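Side-chain contacts in ORF 37 (Human herpesvirus 8 type M, PDB 3FHD), which acts as a magnesium-binding endonuclease and exonuclease on DNA, processing non-linear or branched viral DNA intermediates into unit-length linear genomes for packaging: residues Leu474-Gln477 against Ala478-Trp482; Ser56-Phe59 against Ser60-Leu63. All coordinates share one frame; numbering follows the deposited sequence.

Overall arrangement
Interactions 1 and 2 illustrate short-range contacts at two kinds of place in a helix: interaction 1 lies inside a long one, interaction 2 at the start of a short one. Along the chain interaction 2 comes first, where the loop after helix 47-55 enters the short helix 59-64; interaction 1 follows some four hundred residues later, midway along helix 468-489. Their centres lie about 22 Å apart, yet their nearest atoms approach to about 4 Å without touching. Phe184 connects them, meeting Ser60 of interaction 2 and Trp482 of interaction 1. Both lie away from the magnesium site; through Phe184 helices from near the two ends of the chain come to share one packed region.

Interaction 1. Residues Leu474-Gln477 against Ala478-Trp482; sequences LLHQ and AANFW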
ATOM      1  N   LEU A 474      16.374   7.475  -0.640  1.00 12.70           N
ATOM      2  CA  LEU A 474      15.784   6.149  -0.925  1.00 13.04           C
ATOM      3  C   LEU A 474      14.967   6.176  -2.221  1.00 12.79           C
ATOM      4  O   LEU A 474      15.065   5.248  -3.060  1.00 11.67           O
ATOM      5  CB  LEU A 474      14.954   5.661   0.279  1.00 13.55           C
ATOM      6  CG  LEU A 474      15.748   5.444   1.568  1.00 14.16           C
ATOM      7  CD1 LEU A 474      14.802   5.086   2.736  1.00 13.99           C
ATOM      8  CD2 LEU A 474      16.814   4.323   1.409  1.00 15.86           C
ATOM      9  N   LEU A 475      14.182   7.241  -2.426  1.00 12.42           N
ATOM     10  CA  LEU A 475      13.376   7.358  -3.680  1.00 11.83           C
ATOM     11  C   LEU A 475      14.318   7.497  -4.885  1.00 11.65           C
ATOM     12  O   LEU A 475      14.073   6.894  -5.934  1.00 11.39           O
ATOM     13  CB  LEU A 475      12.410   8.557  -3.636  1.00 12.78           C
ATOM     14  CG  LEU A 475      11.222   8.515  -2.666  1.00 15.27           C
ATOM     15  CD1 LEU A 475      10.605   9.957  -2.476  1.00 17.35           C
ATOM     16  CD2 LEU A 475      10.169   7.494  -3.140  1.00 16.99           C
ATOM     17  N   HIS A 476      15.413   8.246  -4.733  1.00 10.82           N
ATOM     18  CA  HIS A 476      16.403   8.350  -5.812  1.00 12.27           C
ATOM     19  C   HIS A 476      17.025   6.966  -6.193  1.00 12.77           C
ATOM     20  O   HIS A 476      17.172   6.646  -7.366  1.00 12.66           O
ATOM     21  CB  HIS A 476      17.511   9.358  -5.453  1.00 13.56           C
ATOM     22  CG  HIS A 476      18.638   9.371  -6.434  1.00 15.59           C
ATOM     23  ND1 HIS A 476      18.560  10.040  -7.636  1.00 17.69           N
ATOM     24  CD2 HIS A 476      19.843   8.758  -6.416  1.00 16.99           C
ATOM     25  CE1 HIS A 476      19.693   9.872  -8.299  1.00 19.81           C
ATOM     26  NE2 HIS A 476      20.489   9.102  -7.579  1.00 18.57           N
ATOM     27  N   GLN A 477      17.421   6.180  -5.197  1.00 12.53           N
ATOM     28  CA  GLN A 477      17.996   4.835  -5.445  1.00 13.19           C
ATOM     29  C   GLN A 477      16.984   3.931  -6.150  1.00 12.66           C
ATOM     30  O   GLN A 477      17.316   3.212  -7.122  1.00 11.76           O
ATOM     31  CB  GLN A 477      18.441   4.232  -4.116  1.00 13.52           C
ATOM     32  CG  GLN A 477      19.515   5.149  -3.444  1.00 17.94           C
ATOM     33  CD  GLN A 477      20.147   4.555  -2.209  1.00 23.02           C
ATOM     34  OE1 GLN A 477      19.817   3.439  -1.792  1.00 25.11           O
ATOM     35  NE2 GLN A 477      21.114   5.278  -1.643  1.00 25.24           N
ATOM     36  N   ALA A 478      15.744   3.968  -5.677  1.00 12.41           N
ATOM     37  CA  ALA A 478      14.682   3.160  -6.286  1.00 12.45           C
ATOM     38  C   ALA A 478      14.398   3.610  -7.723  1.00 12.58           C
ATOM     39  O   ALA A 478      14.187   2.776  -8.591  1.00 12.76           O
ATOM     40  CB  ALA A 478      13.387   3.227  -5.422  1.00 14.12           C
ATOM     41  N   ALA A 479      14.406   4.930  -7.986  1.00 12.79           N
ATOM     42  CA  ALA A 479      14.151   5.424  -9.348  1.00 12.17           C
ATOM     43  C   ALA A 479      15.287   5.047 -10.307  1.00 12.69           C
ATOM     44  O   ALA A 479      15.033   4.740 -11.478  1.00 12.06           O
ATOM     45  CB  ALA A 479      13.940   6.917  -9.365  1.00 12.99           C
ATOM     46  N   ASN A 480      16.527   5.107  -9.823  1.00 12.62           N
ATOM     47  CA  ASN A 480      17.689   4.654 -10.594  1.00 13.75           C
ATOM     48  C   ASN A 480      17.562   3.171 -10.962  1.00 13.04           C
ATOM     49  O   ASN A 480      17.822   2.803 -12.097  1.00 12.54           O
ATOM     50  CB  ASN A 480      18.994   4.921  -9.829  1.00 14.28           C
ATOM     51  CG  ASN A 480      19.557   6.308 -10.109  1.00 18.49           C
ATOM     52  OD1 ASN A 480      18.977   7.096 -10.874  1.00 21.58           O
ATOM     53  ND2 ASN A 480      20.706   6.602  -9.516  1.00 23.64           N
ATOM     54  N   PHE A 481      17.139   2.338 -10.004  1.00 12.06           N
ATOM     55  CA  PHE A 481      16.954   0.909 -10.248  1.00 11.51           C
ATOM     56  C   PHE A 481      15.801   0.698 -11.261  1.00 10.89           C
ATOM     57  O   PHE A 481      15.941  -0.118 -12.148  1.00 11.34           O
ATOM     58  CB  PHE A 481      16.718   0.143  -8.933  1.00 11.80           C
ATOM     59  CG  PHE A 481      16.310  -1.313  -9.108  1.00 12.80           C
ATOM     60  CD1 PHE A 481      17.150  -2.231  -9.744  1.00 13.07           C
ATOM     61  CD2 PHE A 481      15.101  -1.752  -8.592  1.00 14.08           C
ATOM     62  CE1 PHE A 481      16.756  -3.598  -9.900  1.00 13.67           C
ATOM     63  CE2 PHE A 481      14.689  -3.061  -8.719  1.00 12.45           C
ATOM     64  CZ  PHE A 481      15.532  -4.014  -9.378  1.00  9.76           C
ATOM     65  N   TRP A 482      14.694   1.440 -11.133  1.00 10.84           N
ATOM     66  CA  TRP A 482      13.632   1.419 -12.163  1.00 10.53           C
ATOM     67  C   TRP A 482      14.180   1.721 -13.588  1.00 11.53           C
ATOM     68  O   TRP A 482      13.876   1.007 -14.555  1.00 12.17           O
ATOM     69  CB  TRP A 482      12.480   2.371 -11.808  1.00 10.31           C
ATOM     70  CG  TRP A 482      11.247   2.112 -12.642  1.00 11.11           C
ATOM     71  CD1 TRP A 482      10.176   1.344 -12.286  1.00 11.91           C
ATOM     72  CD2 TRP A 482      10.991   2.567 -13.980  1.00 10.04           C
ATOM     73  NE1 TRP A 482       9.244   1.321 -13.308  1.00 11.27           N
ATOM     74  CE2 TRP A 482       9.703   2.085 -14.347  1.00 11.84           C
ATOM     75  CE3 TRP A 482      11.699   3.367 -14.886  1.00  9.02           C
ATOM     76  CZ2 TRP A 482       9.139   2.327 -15.598  1.00 10.43           C
ATOM     77  CZ3 TRP A 482      11.122   3.648 -16.127  1.00 10.22           C
ATOM     78  CH2 TRP A 482       9.850   3.122 -16.473  1.00 10.01           C
TER
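One stretch of the long helix 468-489 brings His476 and Asn480, a turn apart, together on its more exposed side. The imidazole has CG anti to its own backbone N (chi1 172°), beside the carbonyl carbon, which holds the ring out from the helix, where the amide of Asn480, leaning back toward the preceding turn, meets it. CG of Asn480 stands over one ring face, the amide plane steeply turned, 63° from that of the ring. ND2 of Asn480 comes to 3.2 Å from NE2 of His476 and 3.6 Å from CE1 of His476, so the amide nitrogen sits near the outer end of the imidazole.

Beneath this pair runs regular i to i+4 hydrogen bonding, from Ala478 N to Leu474 O, Ala479 N to Leu475 O, Asn480 N to His476 O and Phe481 N to Gln477 O. The third of these, with Asn480 N 3.0 Å from His476 O, links the backbones of the polar pair. The small methyl of Ala478 stays close to this backbone, with CB 3.5 Å from Leu474 O. Leu474 and Ala478 both pack on Val174 of helix 170-175, while Leu475 turns to Leu401 of helix 394-412 and to Phe238. Further along, Phe481 meets Trp172 edge-to-face. Apolar residues against neighbouring helices and a polar pair one turn apart on the more exposed side are the pattern of an amphipathic alpha-helix.

Interaction 2. Residues Ser56-Phe59 against Ser60-Leu63; sequences SLSF and SKFL
Leu63 lays its CD1 methyl over one face of the Phe59 ring, a CH-pi contact with CD1 4.0 Å from the ring centroid and 14° off the normal. The methyl is offset toward the rim beside CE2 and CZ, while the other branch, CD2, approaches CE1 of Phe59 at 4.0 Å. With CG opposite the backbone N (chi1 -167°) the Phe59 ring stands out from the helix start, and Leu63 reaches back over it. Phe62 meets the same ring obliquely, its CD2 4.0 Å from CD1 of Phe59. Arg85 adds a cation-pi contact to Phe59, and Leu84 packs against both Phe62 and Leu63, tying the cluster to helix 83-100.

Ser58 is the N-cap of helix 59-64: its OG accepts from Lys61 N at 3.1 Å, with a nearly straight N-H...O angle of 166°. The first helical bond follows, from Phe62 N to Ser58 O at 3.0 Å. Lys61 folds back along the cap, bent at chi2 and chi4, with CG 3.3 Å from Ser58 OG. Its NZ donates to a water that also hydrogen-bonds Ser58 OG at 2.6 Å, so the cap hydroxyl is gripped from the backbone and through solvent. Ser60 OG instead bonds Asp162 outside the turn.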
ATOM      1  N   SER A  56      -2.611 -10.059 -19.595  1.00 21.68           N
ATOM      2  CA  SER A  56      -1.968  -9.529 -20.804  1.00 21.77           C
ATOM      3  C   SER A  56      -2.175  -8.039 -21.121  1.00 20.91           C
ATOM      4  O   SER A  56      -1.692  -7.557 -22.158  1.00 21.76           O
ATOM      5  CB  SER A  56      -2.338 -10.361 -22.031  1.00 21.96           C
ATOM      6  OG  SER A  56      -3.639 -10.030 -22.507  1.00 23.87           O
ATOM      7  N   LEU A  57      -2.904  -7.331 -20.264  1.00 18.56           N
ATOM      8  CA  LEU A  57      -3.180  -5.905 -20.477  1.00 17.71           C
ATOM      9  C   LEU A  57      -2.200  -5.030 -19.666  1.00 16.22           C
ATOM     10  O   LEU A  57      -2.492  -3.886 -19.369  1.00 16.62           O
ATOM     11  CB  LEU A  57      -4.635  -5.603 -20.118  1.00 16.52           C
ATOM     12  CG  LEU A  57      -5.707  -6.362 -20.955  1.00 18.29           C
ATOM     13  CD1 LEU A  57      -7.097  -5.816 -20.649  1.00 18.26           C
ATOM     14  CD2 LEU A  57      -5.431  -6.274 -22.434  1.00 17.74           C
ATOM     15  N   SER A  58      -1.053  -5.603 -19.312  1.00 15.71           N
ATOM     16  CA  SER A  58      -0.020  -4.949 -18.484  1.00 15.50           C
ATOM     17  C   SER A  58       0.796  -3.886 -19.257  1.00 15.54           C
ATOM     18  O   SER A  58       0.870  -3.922 -20.476  1.00 16.09           O
ATOM     19  CB  SER A  58       0.929  -6.042 -17.960  1.00 16.00           C
ATOM     20  OG  SER A  58       1.686  -6.574 -19.033  1.00 18.42           O
ATOM     21  N   PHE A  59       1.454  -2.990 -18.541  1.00 15.03           N
ATOM     22  CA  PHE A  59       2.385  -2.024 -19.143  1.00 15.08           C
ATOM     23  C   PHE A  59       3.500  -2.773 -19.924  1.00 15.33           C
ATOM     24  O   PHE A  59       3.892  -2.342 -20.992  1.00 14.79           O
ATOM     25  CB  PHE A  59       3.002  -1.190 -18.017  1.00 15.46           C
ATOM     26  CG  PHE A  59       3.773   0.081 -18.479  1.00 15.87           C
ATOM     27  CD1 PHE A  59       3.281   0.919 -19.463  1.00 15.33           C
ATOM     28  CD2 PHE A  59       4.942   0.461 -17.824  1.00 19.67           C
ATOM     29  CE1 PHE A  59       3.994   2.085 -19.871  1.00 19.15           C
ATOM     30  CE2 PHE A  59       5.654   1.663 -18.219  1.00 18.21           C
ATOM     31  CZ  PHE A  59       5.149   2.467 -19.213  1.00 17.15           C
ATOM     32  N   SER A  60       4.006  -3.876 -19.377  1.00 16.15           N
ATOM     33  CA  SER A  60       5.087  -4.643 -20.028  1.00 17.39           C
ATOM     34  C   SER A  60       4.653  -5.163 -21.400  1.00 18.47           C
ATOM     35  O   SER A  60       5.385  -4.991 -22.391  1.00 18.54           O
ATOM     36  CB  SER A  60       5.595  -5.772 -19.110  1.00 18.39           C
ATOM     37  OG  SER A  60       6.083  -5.240 -17.866  1.00 20.57           O
ATOM     38  N   LYS A  61       3.464  -5.775 -21.473  1.00 18.27           N
ATOM     39  CA  LYS A  61       2.964  -6.292 -22.737  1.00 19.95           C
ATOM     40  C   LYS A  61       2.625  -5.152 -23.712  1.00 19.75           C
ATOM     41  O   LYS A  61       2.797  -5.286 -24.919  1.00 20.48           O
ATOM     42  CB  LYS A  61       1.748  -7.197 -22.516  1.00 21.11           C
ATOM     43  CG  LYS A  61       2.032  -8.492 -21.720  1.00 23.74           C
ATOM     44  CD  LYS A  61       3.019  -9.412 -22.411  1.00 30.15           C
ATOM     45  CE  LYS A  61       2.928 -10.866 -21.862  1.00 30.86           C
ATOM     46  NZ  LYS A  61       2.952 -10.949 -20.349  1.00 36.46           N
ATOM     47  N   PHE A  62       2.108  -4.041 -23.190  1.00 19.29           N
ATOM     48  CA  PHE A  62       1.966  -2.814 -23.977  1.00 18.66           C
ATOM     49  C   PHE A  62       3.313  -2.415 -24.678  1.00 18.33           C
ATOM     50  O   PHE A  62       3.363  -2.224 -25.894  1.00 17.30           O
ATOM     51  CB  PHE A  62       1.408  -1.706 -23.065  1.00 19.83           C
ATOM     52  CG  PHE A  62       1.370  -0.343 -23.696  1.00 20.19           C
ATOM     53  CD1 PHE A  62       0.388  -0.020 -24.631  1.00 20.88           C
ATOM     54  CD2 PHE A  62       2.292   0.613 -23.332  1.00 20.41           C
ATOM     55  CE1 PHE A  62       0.350   1.259 -25.198  1.00 23.80           C
ATOM     56  CE2 PHE A  62       2.274   1.899 -23.896  1.00 23.67           C
ATOM     57  CZ  PHE A  62       1.299   2.219 -24.829  1.00 21.53           C
ATOM     58  N   LEU A  63       4.403  -2.314 -23.918  1.00 17.73           N
ATOM     59  CA  LEU A  63       5.669  -1.829 -24.453  1.00 18.44           C
ATOM     60  C   LEU A  63       6.344  -2.834 -25.401  1.00 18.57           C
ATOM     61  O   LEU A  63       7.230  -2.466 -26.205  1.00 18.67           O
ATOM     62  CB  LEU A  63       6.622  -1.464 -23.300  1.00 18.11           C
ATOM     63  CG  LEU A  63       6.186  -0.319 -22.397  1.00 20.13           C
ATOM     64  CD1 LEU A  63       7.239  -0.116 -21.289  1.00 18.91           C
ATOM     65  CD2 LEU A  63       5.959   0.942 -23.219  1.00 18.88           C
TER
HETATM   66  O   HOH W   1       2.235  -8.981 -18.276  1.00 43.20           O